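Local structure of dihydrodipicolinate synthase (Bacillus clausii KSM-K16, 3E96) at residues Glu13-Ile18 against Glu225-Leu230; Pro115-Val120 against Tyr126-Asp131; Ile30-Tyr35 against Val71-Glu76. The protein probably acts as a 4-hydroxy-tetrahydrodipicolinate synthase, a TIM-barrel lyase of the DapA family. All coordinates share one frame; numbering follows the deposited sequence.

Contact 1 of 3, residues Glu13-Ile18 against Glu225-Leu230; sequences ETISGI and EMLEAL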
loop_
_atom_site.group_PDB
_atom_site.type_symbol
_atom_site.label_atom_id
_atom_site.label_comp_id
_atom_site.label_asym_id
_atom_site.label_seq_id
_atom_site.Cartn_x
_atom_site.Cartn_y
_atom_site.Cartn_z
ATOM N N GLU B 13 -15.694 -20.203 9.515
ATOM C CA GLU B 13 -15.239 -20.246 10.904
ATOM C C GLU B 13 -14.347 -21.473 11.044
ATOM O O GLU B 13 -14.732 -22.497 11.617
ATOM C CB GLU B 13 -16.437 -20.324 11.854
ATOM C CG GLU B 13 -17.386 -19.142 11.695
ATOM C CD GLU B 13 -18.526 -19.157 12.694
ATOM O OE1 GLU B 13 -18.969 -20.259 13.073
ATOM O OE2 GLU B 13 -18.987 -18.066 13.086
ATOM N N THR B 14 -13.144 -21.352 10.498
ATOM C CA THR B 14 -12.167 -22.428 10.505
ATOM C C THR B 14 -10.838 -21.780 10.120
ATOM O O THR B 14 -10.688 -20.566 10.242
ATOM C CB THR B 14 -12.559 -23.505 9.459
ATOM O OG1 THR B 14 -11.632 -24.594 9.503
ATOM C CG2 THR B 14 -12.572 -22.902 8.052
ATOM N N ILE B 15 -9.880 -22.576 9.665
ATOM C CA ILE B 15 -8.587 -22.038 9.251
ATOM C C ILE B 15 -8.651 -21.593 7.790
ATOM O O ILE B 15 -9.081 -22.356 6.925
ATOM C CB ILE B 15 -7.463 -23.105 9.342
ATOM C CG1 ILE B 15 -7.241 -23.535 10.793
ATOM C CG2 ILE B 15 -6.169 -22.551 8.745
ATOM C CD1 ILE B 15 -6.401 -24.801 10.916
ATOM N N SER B 16 -8.240 -20.358 7.520
ATOM C CA SER B 16 -8.188 -19.860 6.152
ATOM C C SER B 16 -6.712 -19.900 5.784
ATOM O O SER B 16 -5.927 -19.078 6.263
ATOM C CB SER B 16 -8.707 -18.421 6.059
ATOM O OG SER B 16 -10.123 -18.386 6.088
ATOM N N GLY B 17 -6.334 -20.878 4.964
ATOM C CA GLY B 17 -4.945 -21.007 4.557
ATOM C C GLY B 17 -4.611 -20.043 3.437
ATOM O O GLY B 17 -5.343 -19.963 2.447
ATOM N N ILE B 18 -3.511 -19.308 3.593
ATOM C CA ILE B 18 -3.090 -18.339 2.585
ATOM C C ILE B 18 -1.858 -18.921 1.918
ATOM O O ILE B 18 -0.778 -18.939 2.504
ATOM C CB ILE B 18 -2.699 -16.981 3.211
ATOM C CG1 ILE B 18 -3.647 -16.628 4.365
ATOM C CG2 ILE B 18 -2.725 -15.899 2.133
ATOM C CD1 ILE B 18 -5.105 -16.556 3.988
ATOM N N GLU B 225 -3.967 -28.607 14.603
ATOM C CA GLU B 225 -3.925 -28.955 16.020
ATOM C C GLU B 225 -4.421 -27.792 16.874
ATOM O O GLU B 225 -5.146 -28.000 17.848
ATOM C CB GLU B 225 -2.502 -29.323 16.447
ATOM C CG GLU B 225 -1.899 -30.492 15.689
ATOM C CD GLU B 225 -0.507 -30.847 16.181
ATOM O OE1 GLU B 225 0.224 -31.552 15.446
ATOM O OE2 GLU B 225 -0.147 -30.429 17.304
ATOM N N MET B 226 -4.035 -26.569 16.510
ATOM C CA MET B 226 -4.462 -25.398 17.273
ATOM C C MET B 226 -5.964 -25.202 17.152
ATOM O O MET B 226 -6.634 -24.928 18.146
ATOM C CB MET B 226 -3.744 -24.121 16.802
ATOM C CG MET B 226 -4.173 -22.861 17.585
ATOM S SD MET B 226 -3.272 -21.313 17.204
ATOM C CE MET B 226 -1.822 -21.518 18.286
ATOM N N LEU B 227 -6.492 -25.334 15.936
ATOM C CA LEU B 227 -7.924 -25.157 15.717
ATOM C C LEU B 227 -8.728 -26.167 16.524
ATOM O O LEU B 227 -9.716 -25.816 17.163
ATOM C CB LEU B 227 -8.277 -25.317 14.233
ATOM C CG LEU B 227 -9.771 -25.171 13.904
ATOM C CD1 LEU B 227 -10.209 -23.721 14.104
ATOM C CD2 LEU B 227 -10.033 -25.609 12.467
ATOM N N GLU B 228 -8.303 -27.425 16.495
ATOM C CA GLU B 228 -9.026 -28.459 17.223
ATOM C C GLU B 228 -8.959 -28.236 18.733
ATOM O O GLU B 228 -9.962 -28.395 19.428
ATOM C CB GLU B 228 -8.481 -29.836 16.851
ATOM C CG GLU B 228 -8.499 -30.070 15.345
ATOM C CD GLU B 228 -8.261 -31.513 14.963
ATOM O OE1 GLU B 228 -7.347 -32.139 15.537
ATOM O OE2 GLU B 228 -8.984 -32.015 14.075
ATOM N N ALA B 229 -7.787 -27.853 19.233
ATOM C CA ALA B 229 -7.619 -27.599 20.660
ATOM C C ALA B 229 -8.532 -26.453 21.090
ATOM O O ALA B 229 -9.192 -26.530 22.127
ATOM C CB ALA B 229 -6.158 -27.255 20.970
ATOM N N LEU B 230 -8.571 -25.393 20.289
ATOM C CA LEU B 230 -9.414 -24.244 20.601
ATOM C C LEU B 230 -10.888 -24.644 20.606
ATOM O O LEU B 230 -11.636 -24.288 21.514
ATOM C CB LEU B 230 -9.188 -23.124 19.577
ATOM C CG LEU B 230 -7.852 -22.373 19.661
ATOM C CD1 LEU B 230 -7.675 -21.476 18.440
ATOM C CD2 LEU B 230 -7.817 -21.541 20.938
#
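Leu227 reaches from its helix to the start of the first barrel strand and meets Thr14 and Ile15. The tight part is apolar. The Ile15 branch ending in CD1 lies against the root of the leucine, with Ile15 CD1 3.8 Å from Leu227 CB. The other end of the leucine serves two neighbours: Leu227 CD2 is 3.9 Å from Ile15 CG1 and 3.5 Å from Thr14 OG1. The last is a contact between a methyl and a hydroxyl. Leu227 CG stands anti to the backbone N (chi1 179°), which carries CD2 over to the strand. With an alanine in place of Ile15, CG1 and CD1 are gone, and Leu227 CB is likely to lose its apolar partner and a gap to open between strand and helix. The looser side lies further round the helix. Glu225 points away from the strand, and Glu228 is exposed to solvent. The contact itself is buried. Phe211 and Ser213 of strand 210-213 touch Ile15, and Phe211 also touches Leu227. Trp204 of helix 200-206 adds to the packing on Leu227. Helix 220-231 thus packs outside the seam where the first and last strands close the barrel.

Contact 2 of 3, residues Pro115-Val120 against Tyr126-Asp131; sequences PIHPYV and YAYFRD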
loop_
_atom_site.group_PDB
_atom_site.type_symbol
_atom_site.label_atom_id
_atom_site.label_comp_id
_atom_site.label_asym_id
_atom_site.label_seq_id
_atom_site.Cartn_x
_atom_site.Cartn_y
_atom_site.Cartn_z
ATOM N N PRO B 115 -7.589 -1.114 1.803
ATOM C CA PRO B 115 -7.050 -0.261 0.738
ATOM C C PRO B 115 -5.635 0.217 1.083
ATOM O O PRO B 115 -5.344 0.509 2.243
ATOM C CB PRO B 115 -8.070 0.882 0.660
ATOM C CG PRO B 115 -8.669 0.920 2.054
ATOM C CD PRO B 115 -8.822 -0.547 2.371
ATOM N N ILE B 116 -4.755 0.287 0.086
ATOM C CA ILE B 116 -3.388 0.722 0.346
ATOM C C ILE B 116 -3.134 2.210 0.129
ATOM O O ILE B 116 -1.992 2.663 0.215
ATOM C CB ILE B 116 -2.351 -0.102 -0.482
ATOM C CG1 ILE B 116 -2.819 -0.277 -1.931
ATOM C CG2 ILE B 116 -2.138 -1.463 0.173
ATOM C CD1 ILE B 116 -2.858 1.004 -2.739
ATOM N N HIS B 117 -4.188 2.976 -0.134
ATOM C CA HIS B 117 -4.035 4.417 -0.344
ATOM C C HIS B 117 -3.392 5.048 0.890
ATOM O O HIS B 117 -3.762 4.725 2.018
ATOM C CB HIS B 117 -5.402 5.076 -0.572
ATOM C CG HIS B 117 -6.247 4.399 -1.606
ATOM N ND1 HIS B 117 -6.618 3.075 -1.516
ATOM C CD2 HIS B 117 -6.836 4.879 -2.728
ATOM C CE1 HIS B 117 -7.399 2.767 -2.534
ATOM N NE2 HIS B 117 -7.549 3.844 -3.285
ATOM N N PRO B 118 -2.421 5.962 0.700
ATOM C CA PRO B 118 -1.783 6.593 1.860
ATOM C C PRO B 118 -2.750 7.468 2.656
ATOM O O PRO B 118 -2.524 7.750 3.835
ATOM C CB PRO B 118 -0.652 7.408 1.237
ATOM C CG PRO B 118 -1.176 7.733 -0.124
ATOM C CD PRO B 118 -1.799 6.428 -0.551
ATOM N N TYR B 119 -3.822 7.909 2.004
ATOM C CA TYR B 119 -4.806 8.746 2.674
ATOM C C TYR B 119 -6.138 8.022 2.760
ATOM O O TYR B 119 -6.743 7.687 1.736
ATOM C CB TYR B 119 -4.991 10.075 1.930
ATOM C CG TYR B 119 -3.706 10.688 1.410
ATOM C CD1 TYR B 119 -2.571 10.779 2.216
ATOM C CD2 TYR B 119 -3.623 11.163 0.103
ATOM C CE1 TYR B 119 -1.384 11.323 1.727
ATOM C CE2 TYR B 119 -2.450 11.709 -0.394
ATOM C CZ TYR B 119 -1.334 11.785 0.416
ATOM O OH TYR B 119 -0.171 12.315 -0.089
ATOM N N VAL B 120 -6.587 7.773 3.988
ATOM C CA VAL B 120 -7.860 7.102 4.220
ATOM C C VAL B 120 -8.568 7.726 5.416
ATOM O O VAL B 120 -7.918 8.221 6.339
ATOM C CB VAL B 120 -7.668 5.595 4.515
ATOM C CG1 VAL B 120 -7.088 4.890 3.295
ATOM C CG2 VAL B 120 -6.757 5.409 5.732
ATOM N N TYR B 126 -15.446 3.063 4.722
ATOM C CA TYR B 126 -16.762 2.446 4.724
ATOM C C TYR B 126 -17.282 2.420 3.281
ATOM O O TYR B 126 -17.703 1.383 2.782
ATOM C CB TYR B 126 -17.725 3.252 5.596
ATOM C CG TYR B 126 -19.171 2.896 5.349
ATOM C CD1 TYR B 126 -19.717 1.717 5.855
ATOM C CD2 TYR B 126 -19.972 3.706 4.550
ATOM C CE1 TYR B 126 -21.034 1.353 5.564
ATOM C CE2 TYR B 126 -21.281 3.353 4.249
ATOM C CZ TYR B 126 -21.805 2.178 4.757
ATOM O OH TYR B 126 -23.096 1.826 4.441
ATOM N N ALA B 127 -17.248 3.571 2.617
ATOM C CA ALA B 127 -17.717 3.675 1.241
ATOM C C ALA B 127 -16.919 2.757 0.320
ATOM O O ALA B 127 -17.480 2.109 -0.563
ATOM C CB ALA B 127 -17.610 5.122 0.758
ATOM N N TYR B 128 -15.606 2.705 0.531
ATOM C CA TYR B 128 -14.744 1.858 -0.286
ATOM C C TYR B 128 -15.242 0.415 -0.284
ATOM O O TYR B 128 -15.506 -0.162 -1.338
ATOM C CB TYR B 128 -13.305 1.899 0.238
ATOM C CG TYR B 128 -12.358 1.013 -0.540
ATOM C CD1 TYR B 128 -11.890 1.390 -1.798
ATOM C CD2 TYR B 128 -11.958 -0.223 -0.032
ATOM C CE1 TYR B 128 -11.045 0.556 -2.535
ATOM C CE2 TYR B 128 -11.118 -1.062 -0.754
ATOM C CZ TYR B 128 -10.665 -0.669 -2.003
ATOM O OH TYR B 128 -9.842 -1.509 -2.717
ATOM N N PHE B 129 -15.371 -0.165 0.905
ATOM C CA PHE B 129 -15.832 -1.542 1.021
ATOM C C PHE B 129 -17.276 -1.701 0.550
ATOM O O PHE B 129 -17.601 -2.637 -0.184
ATOM C CB PHE B 129 -15.706 -2.025 2.467
ATOM C CG PHE B 129 -14.282 -2.270 2.905
ATOM C CD1 PHE B 129 -13.459 -3.135 2.185
ATOM C CD2 PHE B 129 -13.779 -1.663 4.050
ATOM C CE1 PHE B 129 -12.147 -3.397 2.603
ATOM C CE2 PHE B 129 -12.471 -1.915 4.479
ATOM C CZ PHE B 129 -11.657 -2.786 3.750
ATOM N N ARG B 130 -18.141 -0.786 0.973
ATOM C CA ARG B 130 -19.544 -0.861 0.584
ATOM C C ARG B 130 -19.725 -0.862 -0.930
ATOM O O ARG B 130 -20.444 -1.702 -1.465
ATOM C CB ARG B 130 -20.327 0.307 1.176
ATOM C CG ARG B 130 -21.810 0.272 0.842
ATOM C CD ARG B 130 -22.387 1.669 0.926
ATOM N NE ARG B 130 -21.663 2.572 0.035
ATOM C CZ ARG B 130 -21.776 3.894 0.058
ATOM N NH1 ARG B 130 -22.589 4.473 0.931
ATOM N NH2 ARG B 130 -21.068 4.636 -0.783
ATOM N N ASP B 131 -19.076 0.075 -1.617
ATOM C CA ASP B 131 -19.200 0.172 -3.070
ATOM C C ASP B 131 -18.808 -1.115 -3.784
ATOM O O ASP B 131 -19.484 -1.548 -4.718
ATOM C CB ASP B 131 -18.350 1.324 -3.616
ATOM C CG ASP B 131 -18.898 2.689 -3.240
ATOM O OD1 ASP B 131 -20.056 2.769 -2.780
ATOM O OD2 ASP B 131 -18.165 3.686 -3.419
#
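Pro115 and Tyr128 mark the closest backbone approach, with their CA atoms 8.0 Å apart. The atoms that touch across the contact belong to side chains. Pro115 lies over one face of the Tyr128 ring. Its CB makes a CH-pi contact, 4.0 Å from the centroid of the Tyr128 ring and 15° off the ring normal. The proline is offset toward the CE2 side, where Pro115 CB is 3.9 Å from Tyr128 CE2. Pro115 CD touches both aromatics, at 3.9 Å from Tyr128 CE2 and from Phe129 CZ. Tyr128 CG is anti to its own backbone N (chi1 178°), a setting that extends the ring from the helix toward the loop. In Phe129, CG is anti to the carbonyl carbon (chi1 -72°), which helps bring CZ to Pro115 CD. Tyr128 CD2 sits over one face of the Phe129 ring. His117 adds a looser, offset edge-to-face pair with Tyr128. Its edge is turned to the tyrosine face, with ring centroids 5.9 Å apart. The phenol oxygen has its partner elsewhere, in a hydrogen bond with Tyr90 O, which helps fix the direction of the ring. Ile112 of strand 109-112 touches both aromatics, and His117 also packs on Pro281 of the second subunit. The chemistry across the contact is therefore CH-pi, aromatic and apolar. It anchors the loop after strand 109-112 on its own helix, with the side chain of Phe129 about 6 Å from that of Tyr143, the predicted proton donor/acceptor.

Contact 3 of 3, residues Ile30-Tyr35 against Val71-Glu76; sequences IDWHHY and VRRTVE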
loop_
_atom_site.group_PDB
_atom_site.type_symbol
_atom_site.label_atom_id
_atom_site.label_comp_id
_atom_site.label_asym_id
_atom_site.label_seq_id
_atom_site.Cartn_x
_atom_site.Cartn_y
_atom_site.Cartn_z
ATOM N N ILE B 30 6.225 -17.119 -12.053
ATOM C CA ILE B 30 5.465 -18.023 -11.202
ATOM C C ILE B 30 5.638 -19.471 -11.669
ATOM O O ILE B 30 5.538 -19.764 -12.862
ATOM C CB ILE B 30 3.958 -17.674 -11.238
ATOM C CG1 ILE B 30 3.750 -16.228 -10.765
ATOM C CG2 ILE B 30 3.174 -18.636 -10.361
ATOM C CD1 ILE B 30 2.323 -15.740 -10.902
ATOM N N ASP B 31 5.926 -20.368 -10.731
ATOM C CA ASP B 31 6.058 -21.779 -11.068
ATOM C C ASP B 31 4.741 -22.396 -10.631
ATOM O O ASP B 31 4.539 -22.678 -9.449
ATOM C CB ASP B 31 7.207 -22.438 -10.307
ATOM C CG ASP B 31 7.450 -23.867 -10.759
ATOM O OD1 ASP B 31 6.462 -24.615 -10.920
ATOM O OD2 ASP B 31 8.627 -24.244 -10.947
ATOM N N TRP B 32 3.844 -22.595 -11.589
ATOM C CA TRP B 32 2.534 -23.147 -11.293
ATOM C C TRP B 32 2.577 -24.590 -10.811
ATOM O O TRP B 32 1.665 -25.039 -10.118
ATOM C CB TRP B 32 1.629 -23.014 -12.516
ATOM C CG TRP B 32 1.339 -21.586 -12.872
ATOM C CD1 TRP B 32 1.672 -20.946 -14.032
ATOM C CD2 TRP B 32 0.651 -20.620 -12.064
ATOM N NE1 TRP B 32 1.232 -19.642 -14.000
ATOM C CE2 TRP B 32 0.603 -19.415 -12.803
ATOM C CE3 TRP B 32 0.071 -20.655 -10.787
ATOM C CZ2 TRP B 32 -0.006 -18.253 -12.309
ATOM C CZ3 TRP B 32 -0.536 -19.497 -10.295
ATOM C CH2 TRP B 32 -0.567 -18.315 -11.057
ATOM N N HIS B 33 3.623 -25.323 -11.182
ATOM C CA HIS B 33 3.744 -26.699 -10.725
ATOM C C HIS B 33 3.958 -26.645 -9.218
ATOM O O HIS B 33 3.345 -27.400 -8.459
ATOM C CB HIS B 33 4.932 -27.397 -11.393
ATOM C CG HIS B 33 5.117 -28.816 -10.953
ATOM N ND1 HIS B 33 4.141 -29.777 -11.115
ATOM C CD2 HIS B 33 6.158 -29.435 -10.348
ATOM C CE1 HIS B 33 4.572 -30.926 -10.627
ATOM N NE2 HIS B 33 5.793 -30.747 -10.155
ATOM N N HIS B 34 4.832 -25.742 -8.784
ATOM C CA HIS B 34 5.098 -25.597 -7.360
ATOM C C HIS B 34 3.851 -25.073 -6.657
ATOM O O HIS B 34 3.581 -25.427 -5.510
ATOM C CB HIS B 34 6.281 -24.652 -7.134
ATOM C CG HIS B 34 7.598 -25.229 -7.556
ATOM N ND1 HIS B 34 8.776 -24.518 -7.499
ATOM C CD2 HIS B 34 7.924 -26.461 -8.017
ATOM C CE1 HIS B 34 9.774 -25.287 -7.903
ATOM N NE2 HIS B 34 9.283 -26.471 -8.222
ATOM N N TYR B 35 3.085 -24.235 -7.347
ATOM C CA TYR B 35 1.863 -23.696 -6.758
ATOM C C TYR B 35 0.885 -24.840 -6.500
ATOM O O TYR B 35 0.257 -24.910 -5.444
ATOM C CB TYR B 35 1.214 -22.664 -7.687
ATOM C CG TYR B 35 0.031 -21.968 -7.050
ATOM C CD1 TYR B 35 0.201 -21.157 -5.923
ATOM C CD2 TYR B 35 -1.261 -22.149 -7.543
ATOM C CE1 TYR B 35 -0.888 -20.549 -5.300
ATOM C CE2 TYR B 35 -2.361 -21.549 -6.928
ATOM C CZ TYR B 35 -2.165 -20.751 -5.805
ATOM O OH TYR B 35 -3.243 -20.173 -5.179
ATOM N N VAL B 71 -6.086 -17.079 -9.232
ATOM C CA VAL B 71 -7.403 -17.496 -8.764
ATOM C C VAL B 71 -7.908 -18.643 -9.646
ATOM O O VAL B 71 -8.413 -19.643 -9.137
ATOM C CB VAL B 71 -8.417 -16.325 -8.789
ATOM C CG1 VAL B 71 -9.804 -16.821 -8.388
ATOM C CG2 VAL B 71 -7.968 -15.237 -7.821
ATOM N N ARG B 72 -7.750 -18.510 -10.962
ATOM C CA ARG B 72 -8.190 -19.566 -11.879
ATOM C C ARG B 72 -7.459 -20.874 -11.591
ATOM O O ARG B 72 -8.078 -21.932 -11.508
ATOM C CB ARG B 72 -7.949 -19.157 -13.340
ATOM C CG ARG B 72 -8.808 -17.990 -13.812
ATOM C CD ARG B 72 -8.746 -17.832 -15.328
ATOM N NE ARG B 72 -7.454 -17.334 -15.799
ATOM C CZ ARG B 72 -7.191 -16.055 -16.050
ATOM N NH1 ARG B 72 -8.128 -15.128 -15.875
ATOM N NH2 ARG B 72 -5.996 -15.701 -16.494
ATOM N N ARG B 73 -6.138 -20.796 -11.450
ATOM C CA ARG B 73 -5.322 -21.973 -11.166
ATOM C C ARG B 73 -5.762 -22.645 -9.865
ATOM O O ARG B 73 -5.811 -23.872 -9.777
ATOM C CB ARG B 73 -3.846 -21.577 -11.058
ATOM C CG ARG B 73 -3.220 -21.081 -12.361
ATOM C CD ARG B 73 -2.551 -22.213 -13.135
ATOM N NE ARG B 73 -2.018 -21.750 -14.414
ATOM C CZ ARG B 73 -1.223 -22.469 -15.203
ATOM N NH1 ARG B 73 -0.858 -23.693 -14.849
ATOM N NH2 ARG B 73 -0.799 -21.961 -16.354
ATOM N N THR B 74 -6.072 -21.837 -8.855
ATOM C CA THR B 74 -6.495 -22.364 -7.562
ATOM C C THR B 74 -7.784 -23.171 -7.697
ATOM O O THR B 74 -7.890 -24.279 -7.166
ATOM C CB THR B 74 -6.712 -21.227 -6.545
ATOM O OG1 THR B 74 -5.503 -20.463 -6.424
ATOM C CG2 THR B 74 -7.087 -21.794 -5.177
ATOM N N VAL B 75 -8.763 -22.614 -8.402
ATOM C CA VAL B 75 -10.028 -23.308 -8.600
ATOM C C VAL B 75 -9.770 -24.654 -9.273
ATOM O O VAL B 75 -10.350 -25.670 -8.892
ATOM C CB VAL B 75 -10.997 -22.468 -9.467
ATOM C CG1 VAL B 75 -12.231 -23.289 -9.826
ATOM C CG2 VAL B 75 -11.408 -21.213 -8.708
ATOM N N GLU B 76 -8.876 -24.665 -10.258
ATOM C CA GLU B 76 -8.559 -25.899 -10.968
ATOM C C GLU B 76 -7.864 -26.919 -10.073
ATOM O O GLU B 76 -8.273 -28.081 -10.014
ATOM C CB GLU B 76 -7.660 -25.621 -12.179
ATOM C CG GLU B 76 -7.401 -26.864 -13.040
ATOM C CD GLU B 76 -6.219 -26.708 -13.983
ATOM O OE1 GLU B 76 -6.076 -25.628 -14.587
ATOM O OE2 GLU B 76 -5.435 -27.675 -14.130
#
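Trp32 and Arg73 form the broad part of this contact, by stacking. The guanidinium lies flat over one face of the indole, with the planes only 7° apart and the centres 3.7 Å apart. It sits over the five-membered ring as a cation-pi pair, with Arg73 CZ 3.5 Å from Trp32 CD1. The aliphatic part of the arginine continues across the same face. Arg73 CG makes a CH-pi contact 3.7 Å from the centroid of the Trp32 six-membered ring. A bend at chi2 (-93°) lets the chain follow the indole from its six-membered ring to its pyrrole end. On the opposite face of Trp32, Ile30 CG2 lies over the centre, so the indole is sandwiched between an alkyl group and a cation.

Hydrogen bonding and charge make up the second kind. Tyr35 OH donates to Thr74 OG1 over 2.6 Å, and the threonine oxygen meets the tyrosine at its ring edge, in plane. The same OG1 is also hydrogen-bonded to Glu70 O, one turn earlier in its helix. The Arg73 guanidinium is held by a salt bridge from NE to Glu69 and a hydrogen bond from NH1 to Tyr77 OH. Both would help keep it flat on the indole.

Helix capping is the third kind. Asp31 is the N-cap of helix 32-43, and its OD1 accepts from His34 N at 2.9 Å. This helps hold the first turn, from which Trp32 and Tyr35 point toward the other helix.

Helices 32-43 and 64-78 follow the first and second barrel strands, and here they pack side by side in the outer layer. Thr74 and Val71 also reach inward to strand 83-88, while Val71 and Arg72 touch helix 92-105.

How the contacts relate
From the N terminus, residues 13-18 open contact 1 on the first barrel strand. The chain then enters helix 32-43, whose start opens contact 3. That contact closes at 71-76 in helix 64-78, joining two outer helices. Contact 2 follows in series, closing a short loop between 115-120 and helix 122-136. Contact 1 closes last, at 225-230 in the helix after the eighth strand, so its long loop encloses both others and none cross. Contacts 1 and 2 lie on opposite sides of the chain's centre, their own centres about 29 Å apart. Contact 1 ties its helix to the barrel seam, contact 3 two outer helices, and contact 2 a loop to the next helix.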